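Local coordinates for protein peroxiredoxin 5 (PDB 2XHF) that probably reduces hydrogen peroxide and organic hydroperoxides as a thiol-dependent peroxidase of the peroxiredoxin family, which is built on the thioredoxin fold, at residues N60-P63 against E64-L68; M138-D142 against N143-S147; T155-A158 against C159-I163. One frame throughout, in Å; residues are numbered along the deposited sequence.

Along the chain the three contacts come one after another; none nests within or crosses another, and each joins residues that are neighbours in sequence. Contact 1 spans the short helix 62-67 with the turn that leads into it. Contact 2 closes the tight turn of the hairpin formed by strands 136-141 and 144-150, at one edge of the five-stranded mixed sheet within the chain. Contact 3 then starts the C-terminal helix 156-165, which follows strand 144-150. Contacts 1 and 3 meet where the carboxylate of E64 reaches the backbone of L157, while L139 of contact 2 packs on C159, S162 and I163 of contact 3. Contact 3 therefore ties helix 62-67 to the hairpin; contacts 1 and 2 do not touch.

Contact 1 (N60-P63 against E64-L68); sequences NHIP and EYLSL
I62 and L66, one helical turn apart, lie side by side and point the same way, with CG2 of I62 3.7 Å from CD1 of L66. The isoleucine's branching allows this: CG2 stands anti to the backbone N and faces the leucine, while CG1 extends from beside that nitrogen. L66 N donates to I62 O (2.9 Å), the i to i+4 bond of the helix.

Y65 leans back over the preceding turn. With CG beside its own backbone N (chi1 -75°), the ring's CD2 comes within 3.3 Å of H61 O, which it meets obliquely, and CE2 lies 4.0 Å from H61 CB. The same carbonyl oxygen takes a nearly straight bond from Y65 N. The imidazole of H61 turns the other way, one face over N60 CB, while a water in the ring plane binds ND1. S67, small and polar, folds its OG back to E64 O at 2.8 Å.

Around helix 62-67, I62 packs on W94 and V98 of helix 88-98 and on F48 of strand 44-49; Y65 stacks with F48 and touches C159 of helix 156-165, and E64 OE1 accepts a hydrogen bond from L157 N of that helix.

Contact 2 (M138-D142 against N143-S147); sequences MLIDD and NKIRS
A classic beta bulge interrupts this hairpin: R146 and S147 both sit opposite L139. L139 O accepts from R146 N at 2.8 Å, and L139 N donates to S147 O. At the bulge the arginine chain runs back across D141, its CD 3.4 Å from D141 CB. Bent at chi3 (131°), the chain brings NE to D141 OD2 at 3.1 Å. This salt bridge uses the anti lone pair of OD2, and the oxygen lies in the guanidinium plane; the carboxylate and guanidinium are nearly coplanar, 24° apart.

D141 also begins the type I' turn that ends at K144. Two backbone bonds between these residues close it, D141 N to K144 O at 2.9 Å and K144 N to D141 O at 3.0 Å. D142 and N143 take the two central positions, both with positive phi, which asparagine and aspartate tolerate better than most residues. A water joins D142 OD1 to N143 ND2, and these atoms also bind G42 N and H37 O, respectively.

On the face carrying I140 and I145, M138 SD approaches I145 CD1 at 3.8 Å. On the other face, L139 CD1 lies 3.8 Å from S147 CB, and the leucine packs against helix 156-165.

With an alanine in place of the aspartate D141, NE of R146 would probably lose its charged mate and the guanidinium would be freer to turn. Backbone hydrogen bonds thus hold the strands together, and apolar packing supplements them on the two faces. One salt bridge through NE, running from the bulge to D141 beside the turn, restrains the arginine; it pairs two opposite charges and, if anything, would be expected to favour the ionised carboxylate of D141.

Contact 3 (T155-A158 against C159-I163); sequences TGLA and CLLSI
Peptide units are the flat groups that carry this contact, and they join edge-on through N-H to O bonds: L160 N reaches G156 O at 3.0 Å in the plane of that carbonyl, and L161 N likewise bonds to L157 O. These are the first turns of an alpha helix with a threonine N-cap, at the start of the C-terminal helix of this thioredoxin-like domain.

T155 is the cap. Its OG1 accepts from A158 N at 3.1 Å, giving this first-turn amide the acceptor it would otherwise lack; with chi1 at 58°, OG1 is placed to take a fairly straight bond (157° at the hydrogen). Threonine, short and hydroxylated, suits the position. The bond from C159 N to T155 O is weak, at 3.3 Å.

Next, G156 contributes only backbone, its oxygen lying 3.0 Å from C159 CB. The cysteine's SG, anti to its backbone N (chi1 -174°), belongs to a buried flank where C159 packs on F72 and L139. L157 and L161 instead meet on an exposed flank: their side chains run at an angle to one another, with L157 CD1 3.9 Å from L161 CG, so two bulky leucines shield part of each other there.

A158 is small, and its carbonyl is approached by a water that donates to A158 O at 2.7 Å and lies 3.1 Å from S162 OG, bridging that carbonyl to the serine one turn further on.

Contact 1 (N60-P63 against E64-L68)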
# COMPACT_ATOMS: atom_id res chain seq x y z
N ASN A 60 -8.87 2.22 -13.93
CA ASN A 60 -9.82 2.07 -15.04
C ASN A 60 -10.48 3.38 -15.43
O ASN A 60 -10.82 3.59 -16.60
CB ASN A 60 -10.89 1.03 -14.69
CG ASN A 60 -10.40 -0.38 -14.86
OD1 ASN A 60 -9.23 -0.61 -15.17
ND2 ASN A 60 -11.29 -1.34 -14.66
N HIS A 61 -10.66 4.26 -14.45
CA HIS A 61 -11.47 5.46 -14.67
C HIS A 61 -10.70 6.76 -14.59
O HIS A 61 -11.13 7.77 -15.14
CB HIS A 61 -12.63 5.45 -13.70
CG HIS A 61 -13.46 4.22 -13.81
ND1 HIS A 61 -14.10 3.87 -14.98
CD2 HIS A 61 -13.73 3.24 -12.92
CE1 HIS A 61 -14.73 2.72 -14.80
NE2 HIS A 61 -14.53 2.33 -13.56
N ILE A 62 -9.56 6.74 -13.90
CA ILE A 62 -8.74 7.92 -13.79
C ILE A 62 -8.41 8.57 -15.15
O ILE A 62 -8.53 9.77 -15.30
CB ILE A 62 -7.52 7.65 -12.91
CG1 ILE A 62 -7.99 7.66 -11.44
CG2 ILE A 62 -6.44 8.70 -13.14
CD1 ILE A 62 -6.98 7.14 -10.45
N PRO A 63 -8.05 7.77 -16.17
CA PRO A 63 -7.74 8.40 -17.45
C PRO A 63 -8.89 9.26 -18.00
O PRO A 63 -8.62 10.34 -18.54
CB PRO A 63 -7.46 7.21 -18.37
CG PRO A 63 -6.99 6.17 -17.46
CD PRO A 63 -7.78 6.32 -16.21
N GLU A 64 -10.13 8.83 -17.84
CA GLU A 64 -11.26 9.63 -18.33
C GLU A 64 -11.50 10.86 -17.48
O GLU A 64 -11.82 11.91 -18.04
CB GLU A 64 -12.54 8.82 -18.44
CG GLU A 64 -13.62 9.54 -19.25
CD GLU A 64 -14.57 8.58 -19.95
OE1 GLU A 64 -15.53 8.14 -19.30
OE2 GLU A 64 -14.33 8.28 -21.14
N TYR A 65 -11.36 10.75 -16.16
CA TYR A 65 -11.42 11.94 -15.31
C TYR A 65 -10.37 12.95 -15.76
O TYR A 65 -10.65 14.14 -15.88
CB TYR A 65 -11.18 11.62 -13.82
CG TYR A 65 -12.33 10.96 -13.09
CD1 TYR A 65 -13.48 11.67 -12.76
CD2 TYR A 65 -12.24 9.65 -12.68
CE1 TYR A 65 -14.53 11.06 -12.07
CE2 TYR A 65 -13.27 9.03 -12.01
CZ TYR A 65 -14.41 9.74 -11.69
OH TYR A 65 -15.42 9.11 -11.01
N LEU A 66 -9.15 12.50 -16.01
CA LEU A 66 -8.09 13.42 -16.39
C LEU A 66 -8.41 14.08 -17.72
O LEU A 66 -8.20 15.30 -17.90
CB LEU A 66 -6.75 12.69 -16.46
CG LEU A 66 -6.22 12.23 -15.10
CD1 LEU A 66 -4.97 11.40 -15.27
CD2 LEU A 66 -5.94 13.42 -14.16
N SER A 67 -8.95 13.30 -18.64
CA SER A 67 -9.25 13.83 -19.98
C SER A 67 -10.35 14.90 -19.91
O SER A 67 -10.38 15.82 -20.73
CB SER A 67 -9.64 12.71 -20.94
OG SER A 67 -10.96 12.26 -20.70
N LEU A 68 -11.24 14.78 -18.91
CA LEU A 68 -12.36 15.70 -18.75
C LEU A 68 -12.09 16.85 -17.79
O LEU A 68 -13.00 17.61 -17.47
CB LEU A 68 -13.60 14.92 -18.32
CG LEU A 68 -14.14 13.99 -19.39
CD1 LEU A 68 -15.24 13.12 -18.82
CD2 LEU A 68 -14.65 14.79 -20.59
O HOH W 1 -11.08 5.95 -18.08
O HOH W 2 -13.89 5.87 -17.25

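Contact 2 (M138-D142 against N143-S147)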
# COMPACT_ATOMS: atom_id res chain seq x y z
N MET A 138 -19.15 10.75 -6.32
CA MET A 138 -20.12 11.71 -5.84
C MET A 138 -19.75 13.10 -6.25
O MET A 138 -18.57 13.45 -6.33
CB MET A 138 -20.17 11.65 -4.31
CG MET A 138 -20.70 10.31 -3.79
SD MET A 138 -20.82 10.22 -2.00
CE MET A 138 -19.49 11.32 -1.61
N LEU A 139 -20.78 13.89 -6.50
CA LEU A 139 -20.62 15.32 -6.66
C LEU A 139 -20.86 15.96 -5.30
O LEU A 139 -21.84 15.65 -4.61
CB LEU A 139 -21.64 15.86 -7.66
CG LEU A 139 -21.55 15.30 -9.07
CD1 LEU A 139 -22.55 16.07 -9.96
CD2 LEU A 139 -20.16 15.39 -9.62
N ILE A 140 -19.97 16.87 -4.92
CA ILE A 140 -20.02 17.51 -3.63
C ILE A 140 -20.13 19.03 -3.85
O ILE A 140 -19.59 19.58 -4.78
CB ILE A 140 -18.72 17.24 -2.86
CG1 ILE A 140 -18.35 15.75 -2.83
CG2 ILE A 140 -18.79 17.84 -1.45
CD1 ILE A 140 -19.31 14.89 -2.13
N ASP A 141 -20.86 19.69 -2.96
CA ASP A 141 -20.98 21.15 -2.96
C ASP A 141 -20.91 21.61 -1.50
O ASP A 141 -21.83 21.34 -0.73
CB ASP A 141 -22.30 21.56 -3.62
CG ASP A 141 -22.48 23.07 -3.73
OD1 ASP A 141 -21.85 23.83 -2.98
OD2 ASP A 141 -23.26 23.48 -4.62
N ASP A 142 -19.79 22.21 -1.11
CA ASP A 142 -19.63 22.71 0.26
C ASP A 142 -19.92 21.59 1.24
O ASP A 142 -20.61 21.76 2.23
CB ASP A 142 -20.57 23.89 0.54
CG ASP A 142 -20.31 24.54 1.88
OD1 ASP A 142 -19.14 24.58 2.32
OD2 ASP A 142 -21.29 25.02 2.51
N ASN A 143 -19.34 20.43 0.94
CA ASN A 143 -19.41 19.23 1.77
C ASN A 143 -20.74 18.51 1.83
O ASN A 143 -20.88 17.53 2.56
CB ASN A 143 -18.81 19.48 3.15
CG ASN A 143 -17.35 19.73 3.04
OD1 ASN A 143 -16.64 18.93 2.44
ND2 ASN A 143 -16.87 20.85 3.59
N LYS A 144 -21.68 18.94 1.00
CA LYS A 144 -22.96 18.27 0.88
C LYS A 144 -22.98 17.44 -0.41
O LYS A 144 -22.44 17.84 -1.43
CB LYS A 144 -24.09 19.30 0.83
CG LYS A 144 -24.38 19.99 2.15
CD LYS A 144 -25.54 20.96 2.00
CE LYS A 144 -25.99 21.52 3.35
NZ LYS A 144 -24.87 22.15 4.11
N ILE A 145 -23.63 16.28 -0.36
CA ILE A 145 -23.72 15.42 -1.53
C ILE A 145 -24.79 15.96 -2.48
O ILE A 145 -25.94 16.16 -2.09
CB ILE A 145 -24.01 13.97 -1.10
CG1 ILE A 145 -22.82 13.43 -0.29
CG2 ILE A 145 -24.31 13.08 -2.30
CD1 ILE A 145 -23.09 12.10 0.38
N ARG A 146 -24.39 16.24 -3.72
CA ARG A 146 -25.34 16.68 -4.75
C ARG A 146 -25.78 15.53 -5.65
O ARG A 146 -26.87 15.57 -6.21
CB ARG A 146 -24.74 17.78 -5.63
CG ARG A 146 -24.61 19.14 -5.00
CD ARG A 146 -24.11 20.11 -6.06
NE ARG A 146 -24.89 21.34 -6.15
CZ ARG A 146 -26.07 21.44 -6.75
NH1 ARG A 146 -26.64 20.37 -7.30
NH2 ARG A 146 -26.70 22.60 -6.78
N SER A 147 -24.94 14.52 -5.78
CA SER A 147 -25.21 13.35 -6.63
C SER A 147 -24.39 12.16 -6.18
O SER A 147 -23.25 12.33 -5.76
CB SER A 147 -24.88 13.68 -8.09
OG SER A 147 -25.15 12.57 -8.93
O HOH W 3 -18.67 22.86 4.73
O HOH W 4 -22.10 21.54 4.18

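Contact 3 (T155-A158 against C159-I163)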
# COMPACT_ATOMS: atom_id res chain seq x y z
N THR A 155 -17.71 6.14 -14.41
CA THR A 155 -16.75 6.56 -15.42
C THR A 155 -16.59 8.08 -15.39
O THR A 155 -17.33 8.78 -14.70
CB THR A 155 -17.21 6.16 -16.83
OG1 THR A 155 -18.50 6.74 -17.10
CG2 THR A 155 -17.31 4.65 -16.97
N GLY A 156 -15.62 8.61 -16.12
CA GLY A 156 -15.48 10.06 -16.21
C GLY A 156 -16.74 10.70 -16.79
O GLY A 156 -17.27 11.70 -16.28
N LEU A 157 -17.20 10.10 -17.88
CA LEU A 157 -18.38 10.57 -18.60
C LEU A 157 -19.58 10.64 -17.67
O LEU A 157 -20.34 11.62 -17.65
CB LEU A 157 -18.65 9.63 -19.76
CG LEU A 157 -19.93 9.93 -20.54
CD1 LEU A 157 -19.96 11.40 -20.95
CD2 LEU A 157 -20.06 9.01 -21.74
N ALA A 158 -19.78 9.57 -16.92
CA ALA A 158 -20.94 9.52 -16.04
C ALA A 158 -20.90 10.76 -15.16
O ALA A 158 -21.92 11.41 -14.90
CB ALA A 158 -20.91 8.25 -15.20
N CYS A 159 -19.70 11.08 -14.71
CA CYS A 159 -19.51 12.21 -13.85
C CYS A 159 -19.90 13.56 -14.51
O CYS A 159 -20.61 14.40 -13.93
CB CYS A 159 -18.04 12.22 -13.38
SG CYS A 159 -17.64 13.42 -12.19
N LEU A 160 -19.44 13.77 -15.73
CA LEU A 160 -19.73 15.01 -16.44
C LEU A 160 -21.23 15.24 -16.72
O LEU A 160 -21.72 16.36 -16.62
CB LEU A 160 -18.95 15.04 -17.75
CG LEU A 160 -19.18 16.31 -18.57
CD1 LEU A 160 -18.79 17.56 -17.78
CD2 LEU A 160 -18.37 16.20 -19.84
N LEU A 161 -21.94 14.19 -17.09
CA LEU A 161 -23.35 14.35 -17.45
C LEU A 161 -24.16 14.80 -16.25
O LEU A 161 -25.03 15.65 -16.37
CB LEU A 161 -23.92 13.06 -18.04
CG LEU A 161 -23.25 12.63 -19.34
CD1 LEU A 161 -23.83 11.31 -19.79
CD2 LEU A 161 -23.41 13.68 -20.41
N SER A 162 -23.81 14.29 -15.07
CA SER A 162 -24.50 14.69 -13.84
C SER A 162 -24.24 16.16 -13.55
O SER A 162 -25.13 16.92 -13.20
CB SER A 162 -24.03 13.84 -12.66
OG SER A 162 -24.55 12.53 -12.75
N ILE A 163 -22.99 16.56 -13.69
CA ILE A 163 -22.65 17.96 -13.53
C ILE A 163 -23.51 18.82 -14.47
O ILE A 163 -24.09 19.82 -14.05
CB ILE A 163 -21.16 18.18 -13.79
CG1 ILE A 163 -20.37 17.64 -12.59
CG2 ILE A 163 -20.85 19.65 -13.99
CD1 ILE A 163 -18.89 17.53 -12.85
O HOH W 5 -24.42 10.34 -14.98